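Local coordinates for acyl-CoA dehydrogenase (Thermus thermophilus, PDB 2Z1Q), which probably oxidises saturated acyl-CoA thioesters to their 2,3-dehydroacyl-CoA counterparts, using a bound FAD as cofactor, at residues 144-149 with 190-195. Numbering follows the deposited sequence.
With FAD (flavin-adenine dinucleotide), chain D.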
ATOM      1  N   ALA B 144     -25.520 -13.279  14.286  1.00 25.30           N
ATOM      2  CA  ALA B 144     -24.562 -14.227  14.831  1.00 26.40           C
ATOM      3  C   ALA B 144     -23.117 -13.704  14.844  1.00 24.75           C
ATOM      4  O   ALA B 144     -22.759 -12.821  14.069  1.00 24.14           O
ATOM      5  CB  ALA B 144     -24.657 -15.556  14.060  1.00 26.60           C
ATOM      6  N   ALA B 145     -22.313 -14.249  15.757  1.00 25.05           N
ATOM      7  CA  ALA B 145     -20.907 -13.876  15.895  1.00 25.00           C
ATOM      8  C   ALA B 145     -20.080 -15.153  16.018  1.00 25.78           C
ATOM      9  O   ALA B 145     -20.578 -16.193  16.464  1.00 26.59           O
ATOM     10  CB  ALA B 145     -20.702 -12.995  17.122  1.00 23.69           C
ATOM     11  N   TYR B 146     -18.811 -15.055  15.642  1.00 25.00           N
ATOM     12  CA  TYR B 146     -17.886 -16.183  15.651  1.00 25.00           C
ATOM     13  C   TYR B 146     -16.712 -15.831  16.559  1.00 26.20           C
ATOM     14  O   TYR B 146     -16.007 -14.854  16.313  1.00 26.34           O
ATOM     15  CB  TYR B 146     -17.389 -16.389  14.222  1.00 24.15           C
ATOM     16  CG  TYR B 146     -16.603 -17.641  13.969  1.00 22.66           C
ATOM     17  CD1 TYR B 146     -17.225 -18.882  13.925  1.00 22.33           C
ATOM     18  CD2 TYR B 146     -15.238 -17.573  13.682  1.00 23.08           C
ATOM     19  CE1 TYR B 146     -16.506 -20.036  13.590  1.00 22.44           C
ATOM     20  CE2 TYR B 146     -14.518 -18.701  13.351  1.00 20.06           C
ATOM     21  CZ  TYR B 146     -15.151 -19.930  13.302  1.00 21.90           C
ATOM     22  OH  TYR B 146     -14.423 -21.044  12.960  1.00 23.07           O
ATOM     23  N   CYS B 147     -16.494 -16.639  17.586  1.00 26.77           N
ATOM     24  CA  CYS B 147     -15.431 -16.368  18.540  1.00 27.73           C
ATOM     25  C   CYS B 147     -14.361 -17.443  18.580  1.00 27.35           C
ATOM     26  O   CYS B 147     -14.434 -18.391  19.356  1.00 27.07           O
ATOM     27  CB  CYS B 147     -16.032 -16.167  19.932  1.00 30.16           C
ATOM     28  SG  CYS B 147     -16.911 -14.685  20.061  1.00 32.97           S
ATOM     29  N   LEU B 148     -13.345 -17.257  17.750  1.00 25.43           N
ATOM     30  CA  LEU B 148     -12.260 -18.199  17.658  1.00 24.53           C
ATOM     31  C   LEU B 148     -10.936 -17.606  18.125  1.00 23.97           C
ATOM     32  O   LEU B 148     -10.257 -18.182  18.959  1.00 22.53           O
ATOM     33  CB  LEU B 148     -12.139 -18.685  16.218  1.00 26.28           C
ATOM     34  CG  LEU B 148     -10.950 -19.593  15.920  1.00 27.54           C
ATOM     35  CD1 LEU B 148     -10.903 -20.686  16.965  1.00 28.98           C
ATOM     36  CD2 LEU B 148     -11.064 -20.185  14.522  1.00 26.60           C
ATOM     37  N   THR B 149     -10.590 -16.452  17.572  1.00 24.85           N
ATOM     38  CA  THR B 149      -9.340 -15.778  17.895  1.00 26.14           C
ATOM     39  C   THR B 149      -9.226 -15.332  19.358  1.00 26.57           C
ATOM     40  O   THR B 149     -10.211 -14.958  19.982  1.00 25.62           O
ATOM     41  CB  THR B 149      -9.150 -14.551  16.966  1.00 24.31           C
ATOM     42  OG1 THR B 149      -9.020 -14.997  15.611  1.00 24.09           O
ATOM     43  CG2 THR B 149      -7.908 -13.768  17.356  1.00 23.38           C
ATOM     44  N   LEU B 190     -26.378 -14.473  18.987  1.00 25.99           N
ATOM     45  CA  LEU B 190     -25.824 -15.816  19.098  1.00 26.76           C
ATOM     46  C   LEU B 190     -24.309 -15.803  18.915  1.00 27.94           C
ATOM     47  O   LEU B 190     -23.784 -15.117  18.042  1.00 28.18           O
ATOM     48  CB  LEU B 190     -26.469 -16.741  18.064  1.00 26.91           C
ATOM     49  CG  LEU B 190     -26.030 -18.209  18.089  1.00 29.24           C
ATOM     50  CD1 LEU B 190     -26.407 -18.840  19.421  1.00 27.52           C
ATOM     51  CD2 LEU B 190     -26.697 -18.956  16.947  1.00 29.89           C
ATOM     52  N   PHE B 191     -23.607 -16.577  19.735  1.00 28.72           N
ATOM     53  CA  PHE B 191     -22.148 -16.642  19.672  1.00 28.82           C
ATOM     54  C   PHE B 191     -21.616 -18.072  19.557  1.00 29.37           C
ATOM     55  O   PHE B 191     -21.925 -18.922  20.395  1.00 30.47           O
ATOM     56  CB  PHE B 191     -21.528 -16.004  20.934  1.00 27.07           C
ATOM     57  CG  PHE B 191     -21.580 -14.502  20.960  1.00 26.28           C
ATOM     58  CD1 PHE B 191     -20.509 -13.757  20.476  1.00 25.83           C
ATOM     59  CD2 PHE B 191     -22.681 -13.829  21.491  1.00 25.71           C
ATOM     60  CE1 PHE B 191     -20.531 -12.363  20.519  1.00 23.34           C
ATOM     61  CE2 PHE B 191     -22.706 -12.427  21.541  1.00 25.77           C
ATOM     62  CZ  PHE B 191     -21.631 -11.700  21.053  1.00 23.70           C
ATOM     63  N   THR B 192     -20.809 -18.340  18.534  1.00 28.59           N
ATOM     64  CA  THR B 192     -20.201 -19.669  18.398  1.00 29.79           C
ATOM     65  C   THR B 192     -18.793 -19.512  18.997  1.00 30.17           C
ATOM     66  O   THR B 192     -17.931 -18.854  18.411  1.00 30.76           O
ATOM     67  CB  THR B 192     -20.134 -20.128  16.904  1.00 28.51           C
ATOM     68  OG1 THR B 192     -21.459 -20.332  16.410  1.00 28.36           O
ATOM     69  CG2 THR B 192     -19.365 -21.434  16.774  1.00 28.34           C
ATOM     70  N   VAL B 193     -18.568 -20.091  20.175  1.00 31.40           N
ATOM     71  CA  VAL B 193     -17.277 -19.959  20.847  1.00 30.74           C
ATOM     72  C   VAL B 193     -16.462 -21.237  20.883  1.00 31.91           C
ATOM     73  O   VAL B 193     -17.001 -22.313  21.145  1.00 32.02           O
ATOM     74  CB  VAL B 193     -17.479 -19.489  22.290  1.00 30.74           C
ATOM     75  CG1 VAL B 193     -16.128 -19.177  22.954  1.00 30.07           C
ATOM     76  CG2 VAL B 193     -18.399 -18.295  22.294  1.00 28.44           C
ATOM     77  N   PHE B 194     -15.158 -21.126  20.650  1.00 31.14           N
ATOM     78  CA  PHE B 194     -14.310 -22.308  20.688  1.00 32.19           C
ATOM     79  C   PHE B 194     -13.530 -22.390  21.998  1.00 33.30           C
ATOM     80  O   PHE B 194     -12.954 -21.398  22.460  1.00 32.42           O
ATOM     81  CB  PHE B 194     -13.343 -22.324  19.490  1.00 31.50           C
ATOM     82  CG  PHE B 194     -14.035 -22.486  18.163  1.00 30.53           C
ATOM     83  CD1 PHE B 194     -14.830 -21.465  17.649  1.00 31.18           C
ATOM     84  CD2 PHE B 194     -13.914 -23.667  17.444  1.00 30.53           C
ATOM     85  CE1 PHE B 194     -15.493 -21.622  16.437  1.00 31.64           C
ATOM     86  CE2 PHE B 194     -14.576 -23.831  16.221  1.00 30.84           C
ATOM     87  CZ  PHE B 194     -15.365 -22.806  15.720  1.00 31.32           C
ATOM     88  N   ALA B 195     -13.539 -23.578  22.599  1.00 34.06           N
ATOM     89  CA  ALA B 195     -12.839 -23.834  23.856  1.00 34.10           C
ATOM     90  C   ALA B 195     -12.415 -25.290  23.925  1.00 36.14           C
ATOM     91  O   ALA B 195     -12.894 -26.130  23.155  1.00 35.76           O
ATOM     92  CB  ALA B 195     -13.729 -23.503  25.041  1.00 33.66           C
TER
HETATM   93  PA  FAD D 701      -0.166 -12.177  14.205  1.00 58.81           P
HETATM   94  O1A FAD D 701      -0.946 -10.994  13.936  1.00 59.25           O
HETATM   95  O2A FAD D 701      -0.338 -13.082  15.510  1.00 53.71           O
HETATM   96  O5B FAD D 701       0.473 -12.883  12.962  1.00 55.78           O
HETATM   97  C5B FAD D 701       1.629 -12.162  12.541  1.00 59.30           C
HETATM   98  C4B FAD D 701       2.134 -13.101  11.469  1.00 61.19           C
HETATM   99  O4B FAD D 701       1.383 -14.096  10.900  1.00 62.11           O
HETATM  100  C3B FAD D 701       3.233 -12.621  10.417  1.00 63.84           C
HETATM  101  O3B FAD D 701       4.538 -12.622  11.009  1.00 68.54           O
HETATM  102  C2B FAD D 701       2.927 -13.806   9.412  1.00 63.41           C
HETATM  103  O2B FAD D 701       4.007 -14.204   8.561  1.00 66.50           O
HETATM  104  C1B FAD D 701       2.583 -14.695  10.572  1.00 59.22           C
HETATM  105  N9A FAD D 701       2.557 -16.126  10.511  1.00 54.87           N
HETATM  106  C8A FAD D 701       1.694 -16.852  11.280  1.00 52.76           C
HETATM  107  N7A FAD D 701       1.878 -18.107  11.093  1.00 53.63           N
HETATM  108  C5A FAD D 701       2.854 -18.280  10.177  1.00 52.34           C
HETATM  109  C6A FAD D 701       3.482 -19.417   9.585  1.00 50.91           C
HETATM  110  N6A FAD D 701       3.070 -20.685   9.942  1.00 49.90           N
HETATM  111  N1A FAD D 701       4.469 -19.199   8.673  1.00 50.43           N
HETATM  112  C2A FAD D 701       4.877 -17.976   8.349  1.00 49.93           C
HETATM  113  N3A FAD D 701       4.316 -16.916   8.894  1.00 50.47           N
HETATM  114  C4A FAD D 701       3.326 -16.989   9.798  1.00 52.41           C
HETATM  115  N1  FAD D 701     -11.704 -13.412  14.711  1.00 35.69           N
HETATM  116  C2  FAD D 701     -12.770 -14.220  14.904  1.00 36.47           C
HETATM  117  O2  FAD D 701     -12.585 -15.310  15.421  1.00 34.39           O
HETATM  118  N3  FAD D 701     -14.036 -13.865  14.568  1.00 37.13           N
HETATM  119  C4  FAD D 701     -14.331 -12.644  14.002  1.00 36.51           C
HETATM  120  O4  FAD D 701     -15.459 -12.332  13.710  1.00 37.98           O
HETATM  121  C4X FAD D 701     -13.208 -11.700  13.779  1.00 38.14           C
HETATM  122  N5  FAD D 701     -13.385 -10.470  13.267  1.00 36.94           N
HETATM  123  C5X FAD D 701     -12.344  -9.611  13.116  1.00 36.90           C
HETATM  124  C6  FAD D 701     -12.550  -8.272  12.627  1.00 38.14           C
HETATM  125  C7  FAD D 701     -11.461  -7.390  12.524  1.00 37.62           C
HETATM  126  C7M FAD D 701     -11.693  -5.973  12.033  1.00 37.61           C
HETATM  127  C8  FAD D 701     -10.143  -7.819  12.884  1.00 37.25           C
HETATM  128  C8M FAD D 701      -8.947  -6.898  12.797  1.00 36.19           C
HETATM  129  C9  FAD D 701      -9.935  -9.101  13.342  1.00 35.46           C
HETATM  130  C9A FAD D 701     -11.019 -10.022  13.476  1.00 38.84           C
HETATM  131  N10 FAD D 701     -10.786 -11.317  13.988  1.00 39.97           N
HETATM  132  C10 FAD D 701     -11.844 -12.183  14.175  1.00 37.95           C
HETATM  133  C1' FAD D 701      -9.422 -11.630  14.332  1.00 43.89           C
HETATM  134  C2' FAD D 701      -8.664 -12.473  13.297  1.00 47.36           C
HETATM  135  O2' FAD D 701      -9.233 -13.769  13.176  1.00 50.93           O
HETATM  136  C3' FAD D 701      -7.289 -12.483  13.882  1.00 49.93           C
HETATM  137  O3' FAD D 701      -6.826 -11.102  13.914  1.00 48.91           O
HETATM  138  C4' FAD D 701      -6.260 -13.258  13.106  1.00 49.39           C
HETATM  139  O4' FAD D 701      -6.554 -14.653  13.002  1.00 51.96           O
HETATM  140  C5' FAD D 701      -5.038 -12.960  13.897  1.00 50.08           C
HETATM  141  O5' FAD D 701      -3.909 -13.479  13.402  1.00 45.76           O
HETATM  142  P   FAD D 701      -2.863 -12.688  14.327  1.00 46.08           P
HETATM  143  O1P FAD D 701      -3.182 -11.240  14.212  1.00 39.23           O
HETATM  144  O2P FAD D 701      -3.002 -13.146  15.882  1.00 41.37           O
HETATM  145  O3P FAD D 701      -1.423 -13.053  13.647  1.00 47.90           O
HETATM  146  O   HOH W   1     -22.730 -18.058  15.998  1.00 30.09           O
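Four backbone hydrogen bonds zip strand 144-147 to residues 190-195 of strand 190-197 in parallel. Cys147 N gives the shortest, 2.8 Å to Thr192 O and in the plane of that carbonyl, while Ala145 N reaches Leu190 O. In return, Thr192 N donates almost straight to Ala145 O from above the carbonyl plane, and Phe194 N closes the ladder on Cys147 O. A water donates to Ala145 O and accepts from Thr192 OG1, so the Ala145 carbonyl is gripped twice. Tyr146 O, on strand 144-147, accepts from FAD N3 at 2.8 Å, and in the turn that follows, Leu148 N and Thr149 N both donate to FAD O2, the latter nearly linear at 174°. Thr149 OG1 is hydrogen-bonded to FAD O2', on the ribityl chain, at 2.7 Å.

With CG anti to its backbone N (chi1 -170°), the Tyr146 ring offers its face to the edge of Phe194 in an offset edge-to-face pair, planes at 70°, with the two CE1 atoms of Tyr146 and Phe194 3.4 Å apart. The Tyr146 side chain also packs on Ala256 and Val259 of helix 252-288. An alanine at Tyr146 would keep the carbonyl that receives FAD N3 but would probably cost the Phe194 edge its ring partner and loosen the packing on that helix. Leu148 CD1 makes an off-centre CH-pi contact with the Phe194 ring. On the opposite face of the sheet from Tyr146, Ala145 CB packs 3.4 Å from Phe191 CD1, and Cys147 SG lies at that ring's edge. Such a strand, bonded to a sheet neighbour, whose last residues and following turn bind the pyrimidine edge of the flavin, is characteristic of the beta domain of acyl-CoA dehydrogenases.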